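CRISPR-associated protein CasA/Cse1 (Thermus thermophilus, PDB 4AN8) is a subunit of the Cascade ribonucleoprotein complex, which probably uses CRISPR RNA to target invading nucleic acids in bacterial adaptive immunity. Local coordinates at residues A[10-20]-A[154-162]; A[202-210]-A[320-328]. All coordinates share one frame; numbering follows the deposited sequence. Where two conformers were deposited one is given.

Interaction 1 of 2, residues A[10-20]-A[154-162]; sequences KFNLIDEPWIP and YAQAARALL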
loop_
_atom_site.group_PDB
_atom_site.type_symbol
_atom_site.label_atom_id
_atom_site.label_comp_id
_atom_site.label_asym_id
_atom_site.label_seq_id
_atom_site.Cartn_x
_atom_site.Cartn_y
_atom_site.Cartn_z
ATOM N N LYS A 10 10.047 -28.263 9.159
ATOM C CA LYS A 10 10.560 -27.255 10.093
ATOM C C LYS A 10 9.898 -25.864 10.012
ATOM O O LYS A 10 9.501 -25.407 8.939
ATOM C CB LYS A 10 12.074 -27.129 9.944
ATOM C CG LYS A 10 12.688 -26.171 10.935
ATOM C CD LYS A 10 14.158 -25.917 10.626
ATOM C CE LYS A 10 15.021 -27.140 10.924
ATOM N NZ LYS A 10 16.446 -26.865 10.573
ATOM N N PHE A 11 9.766 -25.226 11.178
ATOM C CA PHE A 11 9.353 -23.834 11.310
ATOM C C PHE A 11 7.929 -23.528 10.816
ATOM O O PHE A 11 7.713 -22.914 9.769
ATOM C CB PHE A 11 10.376 -22.897 10.678
ATOM C CG PHE A 11 10.293 -21.472 11.195
ATOM C CD1 PHE A 11 10.996 -21.083 12.343
ATOM C CD2 PHE A 11 9.507 -20.522 10.542
ATOM C CE1 PHE A 11 10.912 -19.757 12.832
ATOM C CE2 PHE A 11 9.430 -19.192 11.015
ATOM C CZ PHE A 11 10.128 -18.818 12.160
ATOM N N ASN A 12 6.963 -23.931 11.614
ATOM C CA ASN A 12 5.579 -23.701 11.296
ATOM C C ASN A 12 5.163 -22.238 11.572
ATOM O O ASN A 12 5.371 -21.699 12.668
ATOM C CB ASN A 12 4.711 -24.680 12.082
ATOM C CG ASN A 12 3.315 -24.747 11.551
ATOM O OD1 ASN A 12 2.533 -23.813 11.735
ATOM N ND2 ASN A 12 2.984 -25.838 10.862
ATOM N N LEU A 13 4.571 -21.598 10.568
ATOM C CA LEU A 13 4.235 -20.190 10.698
ATOM C C LEU A 13 3.046 -19.945 11.613
ATOM O O LEU A 13 2.750 -18.801 11.969
ATOM C CB LEU A 13 4.003 -19.568 9.326
ATOM C CG LEU A 13 5.220 -19.670 8.398
ATOM C CD1 LEU A 13 4.803 -19.286 6.996
ATOM C CD2 LEU A 13 6.366 -18.796 8.903
ATOM N N ILE A 14 2.352 -21.006 11.994
ATOM C CA ILE A 14 1.235 -20.837 12.919
ATOM C C ILE A 14 1.718 -20.707 14.356
ATOM O O ILE A 14 1.092 -20.015 15.151
ATOM C CB ILE A 14 0.244 -21.996 12.853
ATOM C CG1 ILE A 14 -0.489 -21.943 11.514
ATOM C CG2 ILE A 14 -0.721 -21.931 14.052
ATOM C CD1 ILE A 14 -1.155 -23.227 11.105
ATOM N N ASP A 15 2.848 -21.334 14.673
ATOM C CA ASP A 15 3.295 -21.416 16.058
ATOM C C ASP A 15 4.593 -20.675 16.377
ATOM O O ASP A 15 4.850 -20.329 17.531
ATOM C CB ASP A 15 3.416 -22.879 16.474
ATOM C CG ASP A 15 2.130 -23.638 16.275
ATOM O OD1 ASP A 15 1.101 -23.248 16.863
ATOM O OD2 ASP A 15 2.139 -24.628 15.524
ATOM N N GLU A 16 5.410 -20.418 15.370
ATOM C CA GLU A 16 6.715 -19.819 15.632
ATOM C C GLU A 16 6.697 -18.291 15.570
ATOM O O GLU A 16 5.875 -17.682 14.879
ATOM C CB GLU A 16 7.768 -20.378 14.671
ATOM C CG GLU A 16 7.870 -21.892 14.684
ATOM C CD GLU A 16 8.515 -22.442 15.951
ATOM O OE1 GLU A 16 9.154 -21.670 16.701
ATOM O OE2 GLU A 16 8.388 -23.659 16.192
ATOM N N PRO A 17 7.606 -17.659 16.306
ATOM C CA PRO A 17 7.617 -16.193 16.294
ATOM C C PRO A 17 8.211 -15.640 15.007
ATOM O O PRO A 17 9.367 -15.890 14.743
ATOM C CB PRO A 17 8.503 -15.832 17.500
ATOM C CG PRO A 17 9.268 -17.104 17.854
ATOM C CD PRO A 17 8.423 -18.249 17.388
ATOM N N TRP A 18 7.441 -14.913 14.209
ATOM C CA TRP A 18 7.987 -14.325 12.983
ATOM C C TRP A 18 7.275 -13.036 12.601
ATOM O O TRP A 18 7.764 -12.288 11.765
ATOM C CB TRP A 18 7.949 -15.332 11.814
ATOM C CG TRP A 18 6.582 -15.710 11.369
ATOM C CD1 TRP A 18 5.701 -16.514 12.024
ATOM C CD2 TRP A 18 5.939 -15.313 10.147
ATOM N NE1 TRP A 18 4.533 -16.624 11.298
ATOM C CE2 TRP A 18 4.661 -15.899 10.139
ATOM C CE3 TRP A 18 6.324 -14.508 9.060
ATOM C CZ2 TRP A 18 3.767 -15.714 9.088
ATOM C CZ3 TRP A 18 5.437 -14.324 8.019
ATOM C CH2 TRP A 18 4.173 -14.918 8.039
ATOM N N ILE A 19 6.122 -12.784 13.222
ATOM C CA ILE A 19 5.322 -11.590 12.957
ATOM C C ILE A 19 5.637 -10.525 14.018
ATOM O O ILE A 19 5.331 -10.702 15.205
ATOM C CB ILE A 19 3.806 -11.919 12.987
ATOM C CG1 ILE A 19 3.464 -13.031 11.989
ATOM C CG2 ILE A 19 2.955 -10.679 12.714
ATOM C CD1 ILE A 19 2.040 -13.520 12.101
ATOM N N PRO A 20 6.269 -9.417 13.602
ATOM C CA PRO A 20 6.642 -8.390 14.580
ATOM C C PRO A 20 5.455 -7.518 14.984
ATOM O O PRO A 20 4.937 -6.775 14.140
ATOM C CB PRO A 20 7.680 -7.542 13.831
ATOM C CG PRO A 20 7.652 -8.023 12.389
ATOM C CD PRO A 20 6.523 -8.987 12.224
ATOM N N TYR A 154 14.969 -17.778 10.034
ATOM C CA TYR A 154 13.742 -18.283 9.440
ATOM C C TYR A 154 12.685 -17.184 9.359
ATOM O O TYR A 154 12.010 -17.055 8.335
ATOM C CB TYR A 154 13.213 -19.479 10.219
ATOM C CG TYR A 154 14.149 -20.664 10.197
ATOM C CD1 TYR A 154 14.912 -20.949 9.073
ATOM C CD2 TYR A 154 14.285 -21.489 11.310
ATOM C CE1 TYR A 154 15.774 -22.027 9.047
ATOM C CE2 TYR A 154 15.144 -22.566 11.294
ATOM C CZ TYR A 154 15.889 -22.833 10.156
ATOM O OH TYR A 154 16.739 -23.915 10.134
ATOM N N ALA A 155 12.557 -16.385 10.422
ATOM C CA ALA A 155 11.533 -15.344 10.465
ATOM C C ALA A 155 11.769 -14.335 9.348
ATOM O O ALA A 155 10.838 -13.943 8.672
ATOM C CB ALA A 155 11.477 -14.646 11.854
ATOM N N GLN A 156 13.017 -13.936 9.129
ATOM C CA GLN A 156 13.295 -12.974 8.069
ATOM C C GLN A 156 13.087 -13.580 6.675
ATOM O O GLN A 156 12.653 -12.881 5.770
ATOM C CB GLN A 156 14.704 -12.404 8.164
ATOM C CG GLN A 156 15.072 -11.799 9.491
ATOM C CD GLN A 156 16.516 -11.327 9.498
ATOM O OE1 GLN A 156 17.429 -12.131 9.386
ATOM N NE2 GLN A 156 16.721 -10.007 9.579
ATOM N N ALA A 157 13.403 -14.864 6.491
ATOM C CA ALA A 157 13.176 -15.489 5.186
ATOM C C ALA A 157 11.682 -15.621 4.917
ATOM O O ALA A 157 11.219 -15.398 3.814
ATOM C CB ALA A 157 13.867 -16.851 5.079
ATOM N N ALA A 158 10.925 -15.975 5.936
ATOM C CA ALA A 158 9.470 -16.055 5.785
ATOM C C ALA A 158 8.904 -14.706 5.341
ATOM O O ALA A 158 8.134 -14.632 4.374
ATOM C CB ALA A 158 8.836 -16.508 7.078
ATOM N N ARG A 159 9.324 -13.631 6.019
ATOM C CA ARG A 159 8.828 -12.308 5.655
ATOM C C ARG A 159 9.255 -11.852 4.251
ATOM O O ARG A 159 8.469 -11.265 3.529
ATOM C CB ARG A 159 9.171 -11.260 6.718
ATOM C CG ARG A 159 8.518 -11.585 8.073
ATOM C CD ARG A 159 8.606 -10.439 9.048
ATOM N NE ARG A 159 9.982 -10.079 9.375
ATOM C CZ ARG A 159 10.648 -10.519 10.442
ATOM N NH1 ARG A 159 10.074 -11.357 11.286
ATOM N NH2 ARG A 159 11.898 -10.124 10.658
ATOM N N ALA A 160 10.497 -12.124 3.877
ATOM C CA ALA A 160 10.980 -11.751 2.565
ATOM C C ALA A 160 10.212 -12.545 1.486
ATOM O O ALA A 160 9.855 -12.011 0.444
ATOM C CB ALA A 160 12.458 -12.028 2.475
ATOM N N LEU A 161 9.945 -13.821 1.757
ATOM C CA LEU A 161 9.143 -14.628 0.840
ATOM C C LEU A 161 7.802 -13.954 0.575
ATOM O O LEU A 161 7.402 -13.766 -0.563
ATOM C CB LEU A 161 8.926 -16.024 1.411
ATOM C CG LEU A 161 7.976 -16.950 0.638
ATOM C CD1 LEU A 161 8.415 -17.125 -0.825
ATOM C CD2 LEU A 161 7.839 -18.312 1.361
ATOM N N LEU A 162 7.113 -13.589 1.646
ATOM C CA LEU A 162 5.778 -13.038 1.555
ATOM C C LEU A 162 5.812 -11.729 0.802
ATOM O O LEU A 162 4.972 -11.469 -0.031
ATOM C CB LEU A 162 5.222 -12.764 2.940
ATOM C CG LEU A 162 4.294 -13.785 3.555
ATOM C CD1 LEU A 162 3.676 -13.110 4.806
ATOM C CD2 LEU A 162 3.201 -14.190 2.564
#
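Lys10 and Phe11, on the short N-terminal strand 10-12, meet Tyr154 at the start of helix 154-167, where the N-terminal part of the Cse1 fold packs on a helix faced with small alanines. The lysine chain, bent at its third torsion (chi3 -71°), passes the phenol at about a right angle and gives a hydrogen bond from NZ to Tyr154 OH, 3.0 Å. Both polar ends also reach Asp256, so the carboxylate holds the lysine and the tyrosine together. Phe11 lies between two aliphatic groups: Tyr154 CB sits over the centre of one ring face, a CH-pi contact at 3.4 Å from the centroid, and Glu16 CB covers the opposite face. The two aromatic rings themselves are oblique, their planes 58° apart. After an Asx turn at Asn12, Leu13 sends CD2 to Ala158 CB and also lays it over the indole of Trp18, whose other face is covered by Ile19 CG1. This sandwich and a bond from Trp18 NE1 to Leu13 O, 2.9 Å, fix the rotation of the indole. Trp18, whose CG stands between the backbone N and the carbonyl carbon (chi1 66°), comes close to the helix at Ala155, CB to CB 3.6 Å. Its six-membered ring meets Ala158 CB obliquely, while Leu162 CD1 abuts the ring edge at CH2. In the guanidinium plane, Arg159 NH1 donates to Trp18 O; the modelled 2.5 Å is suspiciously short, its exact length doubtful. A classic beta bulge sets Trp18 and Ile19 opposite the single residue Val30. Farther on, Pro20 CG stands over one face of the Arg159 guanidinium and the Ala155 carbonyl oxygen over the other, each toward the rim.

Interaction 2 of 2, residues A[202-210]-A[320-328]; sequences TLLLNLVPY and ATLEHAENL
A buried helix-to-helix junction is formed where helix 199-206 and the turn after it meet the first turns of helix 320-333; the axes of 202-206 and 320-328 come within 8.9 Å, their directions 110° apart. His324 carries it. With CG anti to the backbone N (chi1 163°), the imidazole reaches backbone carbonyls of 202-210 edge-on, and NE2 donates to Leu204 O at 2.8 Å, nearly straight and in the planes of both ring and carbonyl. Leu205 O also lies at the ring edge, 3.1 Å from His324 CD2. Over one face stand Leu207 O and Val208 CA, the latter a CH-pi contact. Val208 straddles the helix start: CG1 touches Ala320 CB, and CG2 packs on Thr321 CA and His324 CB. Farther along helix 320-333, Leu205 CD2 meets Ala325 CB and Leu328 CD2. Asn206 OD1 is buried against Thr321 CG2 at 3.4 Å and has no polar partner in the model, whereas its ND2 is held by Thr202 O and Pro194 O. The whole is a crossed helix pair in which a histidine N-H takes a backbone carbonyl of the neighbouring segment, followed by an inverse gamma turn centred on Leu207.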
loop_
_atom_site.group_PDB
_atom_site.type_symbol
_atom_site.label_atom_id
_atom_site.label_comp_id
_atom_site.label_asym_id
_atom_site.label_seq_id
_atom_site.Cartn_x
_atom_site.Cartn_y
_atom_site.Cartn_z
ATOM N N THR A 202 -7.737 -3.196 13.657
ATOM C CA THR A 202 -7.193 -3.046 12.320
ATOM C C THR A 202 -7.670 -4.188 11.414
ATOM O O THR A 202 -8.242 -3.929 10.357
ATOM C CB THR A 202 -5.663 -2.917 12.338
ATOM O OG1 THR A 202 -5.321 -1.710 13.024
ATOM C CG2 THR A 202 -5.104 -2.864 10.898
ATOM N N LEU A 203 -7.474 -5.429 11.837
ATOM C CA LEU A 203 -8.042 -6.553 11.088
ATOM C C LEU A 203 -9.540 -6.368 10.821
ATOM O O LEU A 203 -9.993 -6.537 9.693
ATOM C CB LEU A 203 -7.779 -7.891 11.799
ATOM C CG LEU A 203 -6.294 -8.259 11.828
ATOM C CD1 LEU A 203 -6.048 -9.554 12.561
ATOM C CD2 LEU A 203 -5.673 -8.314 10.402
ATOM N N LEU A 204 -10.317 -6.004 11.839
ATOM C CA LEU A 204 -11.759 -5.781 11.643
ATOM C C LEU A 204 -12.095 -4.681 10.602
ATOM O O LEU A 204 -13.054 -4.815 9.826
ATOM C CB LEU A 204 -12.445 -5.460 12.976
ATOM C CG LEU A 204 -12.538 -6.608 13.994
ATOM C CD1 LEU A 204 -12.992 -6.103 15.374
ATOM C CD2 LEU A 204 -13.460 -7.720 13.485
ATOM N N LEU A 205 -11.309 -3.597 10.611
ATOM C CA LEU A 205 -11.487 -2.497 9.686
ATOM C C LEU A 205 -11.149 -2.885 8.245
ATOM O O LEU A 205 -11.519 -2.174 7.314
ATOM C CB LEU A 205 -10.658 -1.286 10.124
ATOM C CG LEU A 205 -11.113 -0.598 11.417
ATOM C CD1 LEU A 205 -9.988 0.213 12.039
ATOM C CD2 LEU A 205 -12.346 0.249 11.169
ATOM N N ASN A 206 -10.462 -4.016 8.062
ATOM C CA ASN A 206 -10.091 -4.478 6.721
ATOM C C ASN A 206 -10.830 -5.746 6.317
ATOM O O ASN A 206 -10.615 -6.257 5.215
ATOM C CB ASN A 206 -8.576 -4.710 6.613
ATOM C CG ASN A 206 -7.790 -3.413 6.572
ATOM O OD1 ASN A 206 -7.522 -2.883 5.498
ATOM N ND2 ASN A 206 -7.449 -2.878 7.749
ATOM N N LEU A 207 -11.705 -6.236 7.203
ATOM C CA LEU A 207 -12.471 -7.453 6.916
ATOM C C LEU A 207 -13.744 -7.164 6.151
ATOM O O LEU A 207 -14.838 -7.250 6.700
ATOM C CB LEU A 207 -12.822 -8.228 8.184
ATOM C CG LEU A 207 -11.768 -9.159 8.762
ATOM C CD1 LEU A 207 -12.297 -9.748 10.061
ATOM C CD2 LEU A 207 -11.438 -10.259 7.781
ATOM N N VAL A 208 -13.581 -6.846 4.872
ATOM C CA VAL A 208 -14.676 -6.549 3.966
ATOM C C VAL A 208 -15.572 -7.785 3.776
ATOM O O VAL A 208 -15.065 -8.919 3.675
ATOM C CB VAL A 208 -14.091 -6.070 2.621
ATOM C CG1 VAL A 208 -15.207 -5.754 1.581
ATOM C CG2 VAL A 208 -13.161 -4.850 2.863
ATOM N N PRO A 209 -16.903 -7.574 3.757
ATOM C CA PRO A 209 -17.850 -8.694 3.632
ATOM C C PRO A 209 -17.418 -9.629 2.541
ATOM O O PRO A 209 -17.069 -9.193 1.441
ATOM C CB PRO A 209 -19.177 -8.007 3.293
ATOM C CG PRO A 209 -19.081 -6.698 4.138
ATOM C CD PRO A 209 -17.585 -6.306 4.101
ATOM N N TYR A 210 -17.416 -10.915 2.869
ATOM C CA TYR A 210 -16.821 -11.924 2.019
ATOM C C TYR A 210 -17.706 -13.153 1.975
ATOM O O TYR A 210 -18.306 -13.506 2.985
ATOM C CB TYR A 210 -15.484 -12.322 2.621
ATOM C CG TYR A 210 -14.781 -13.501 1.964
ATOM C CD1 TYR A 210 -14.105 -13.345 0.764
ATOM C CD2 TYR A 210 -14.754 -14.755 2.581
ATOM C CE1 TYR A 210 -13.449 -14.401 0.166
ATOM C CE2 TYR A 210 -14.093 -15.824 1.998
ATOM C CZ TYR A 210 -13.438 -15.638 0.789
ATOM O OH TYR A 210 -12.770 -16.679 0.191
ATOM N N ALA A 320 -12.227 -1.007 -1.326
ATOM C CA ALA A 320 -13.255 -1.671 -0.513
ATOM C C ALA A 320 -12.949 -1.621 0.996
ATOM O O ALA A 320 -13.855 -1.387 1.811
ATOM C CB ALA A 320 -13.495 -3.146 -0.992
ATOM N N THR A 321 -11.682 -1.822 1.368
ATOM C CA THR A 321 -11.297 -1.687 2.774
ATOM C C THR A 321 -11.667 -0.321 3.321
ATOM O O THR A 321 -12.114 -0.204 4.457
ATOM C CB THR A 321 -9.779 -1.950 3.031
ATOM O OG1 THR A 321 -8.969 -1.032 2.255
ATOM C CG2 THR A 321 -9.408 -3.427 2.699
ATOM N N LEU A 322 -11.461 0.723 2.533
ATOM C CA LEU A 322 -11.778 2.092 2.984
ATOM C C LEU A 322 -13.301 2.300 3.023
ATOM O O LEU A 322 -13.832 2.894 3.950
ATOM C CB LEU A 322 -11.103 3.140 2.088
ATOM C CG LEU A 322 -11.445 4.624 2.352
ATOM C CD1 LEU A 322 -11.125 4.984 3.793
ATOM C CD2 LEU A 322 -10.711 5.568 1.407
ATOM N N GLU A 323 -14.007 1.774 2.037
ATOM C CA GLU A 323 -15.467 1.839 2.071
ATOM C C GLU A 323 -15.993 1.124 3.308
ATOM O O GLU A 323 -16.858 1.637 4.005
ATOM C CB GLU A 323 -16.088 1.262 0.801
ATOM C CG GLU A 323 -17.583 1.503 0.683
ATOM C CD GLU A 323 -18.154 1.087 -0.679
ATOM O OE1 GLU A 323 -17.448 0.398 -1.447
ATOM O OE2 GLU A 323 -19.312 1.451 -0.988
ATOM N N HIS A 324 -15.452 -0.059 3.583
ATOM C CA HIS A 324 -15.884 -0.875 4.730
ATOM C C HIS A 324 -15.534 -0.202 6.070
ATOM O O HIS A 324 -16.378 -0.110 6.956
ATOM C CB HIS A 324 -15.263 -2.271 4.631
ATOM C CG HIS A 324 -15.285 -3.052 5.905
ATOM N ND1 HIS A 324 -16.413 -3.690 6.372
ATOM C CD2 HIS A 324 -14.307 -3.326 6.800
ATOM C CE1 HIS A 324 -16.128 -4.326 7.491
ATOM N NE2 HIS A 324 -14.854 -4.123 7.775
ATOM N N ALA A 325 -14.304 0.290 6.204
ATOM C CA ALA A 325 -13.896 0.971 7.429
ATOM C C ALA A 325 -14.787 2.196 7.686
ATOM O O ALA A 325 -15.266 2.407 8.803
ATOM C CB ALA A 325 -12.426 1.382 7.365
ATOM N N GLU A 326 -15.012 2.983 6.644
ATOM C CA GLU A 326 -15.862 4.166 6.754
ATOM C C GLU A 326 -17.248 3.786 7.291
ATOM O O GLU A 326 -17.730 4.380 8.258
ATOM C CB GLU A 326 -15.966 4.871 5.400
ATOM C CG GLU A 326 -16.238 6.363 5.483
ATOM C CD GLU A 326 -17.710 6.720 5.311
ATOM O OE1 GLU A 326 -18.551 5.802 5.166
ATOM O OE2 GLU A 326 -18.021 7.927 5.311
ATOM N N ASN A 327 -17.880 2.788 6.680
ATOM C CA ASN A 327 -19.185 2.316 7.128
ATOM C C ASN A 327 -19.145 1.822 8.584
ATOM O O ASN A 327 -19.950 2.242 9.424
ATOM C CB ASN A 327 -19.695 1.230 6.183
ATOM C CG ASN A 327 -21.060 0.702 6.572
ATOM O OD1 ASN A 327 -21.209 -0.482 6.887
ATOM N ND2 ASN A 327 -22.074 1.576 6.543
ATOM N N LEU A 328 -18.192 0.952 8.890
ATOM C CA LEU A 328 -17.999 0.531 10.261
ATOM C C LEU A 328 -17.844 1.729 11.211
ATOM O O LEU A 328 -18.366 1.722 12.330
ATOM C CB LEU A 328 -16.780 -0.386 10.377
ATOM C CG LEU A 328 -16.861 -1.415 11.498
ATOM C CD1 LEU A 328 -18.062 -2.351 11.259
ATOM C CD2 LEU A 328 -15.556 -2.224 11.607
#

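Interactions 1 and 2 are separate buried contacts, their centres 26 Å apart and their nearest atoms about 9 Å apart, following one another along the chain. Interaction 2 lies nearer the middle of the chain, about 15 Å from its centre against 21 Å for interaction 1. They share a neighbour: helix 50-67 touches Trp18, Pro20 and Leu162 in the first and Leu207 in the second. The first sets a strand and loop against a helix and relies on aromatic rings, alanines and charged ends; the second joins a helix and the turn after it to a second helix through aliphatic groups and one imidazole. Each pairs a backbone carbonyl with a side-chain N-H.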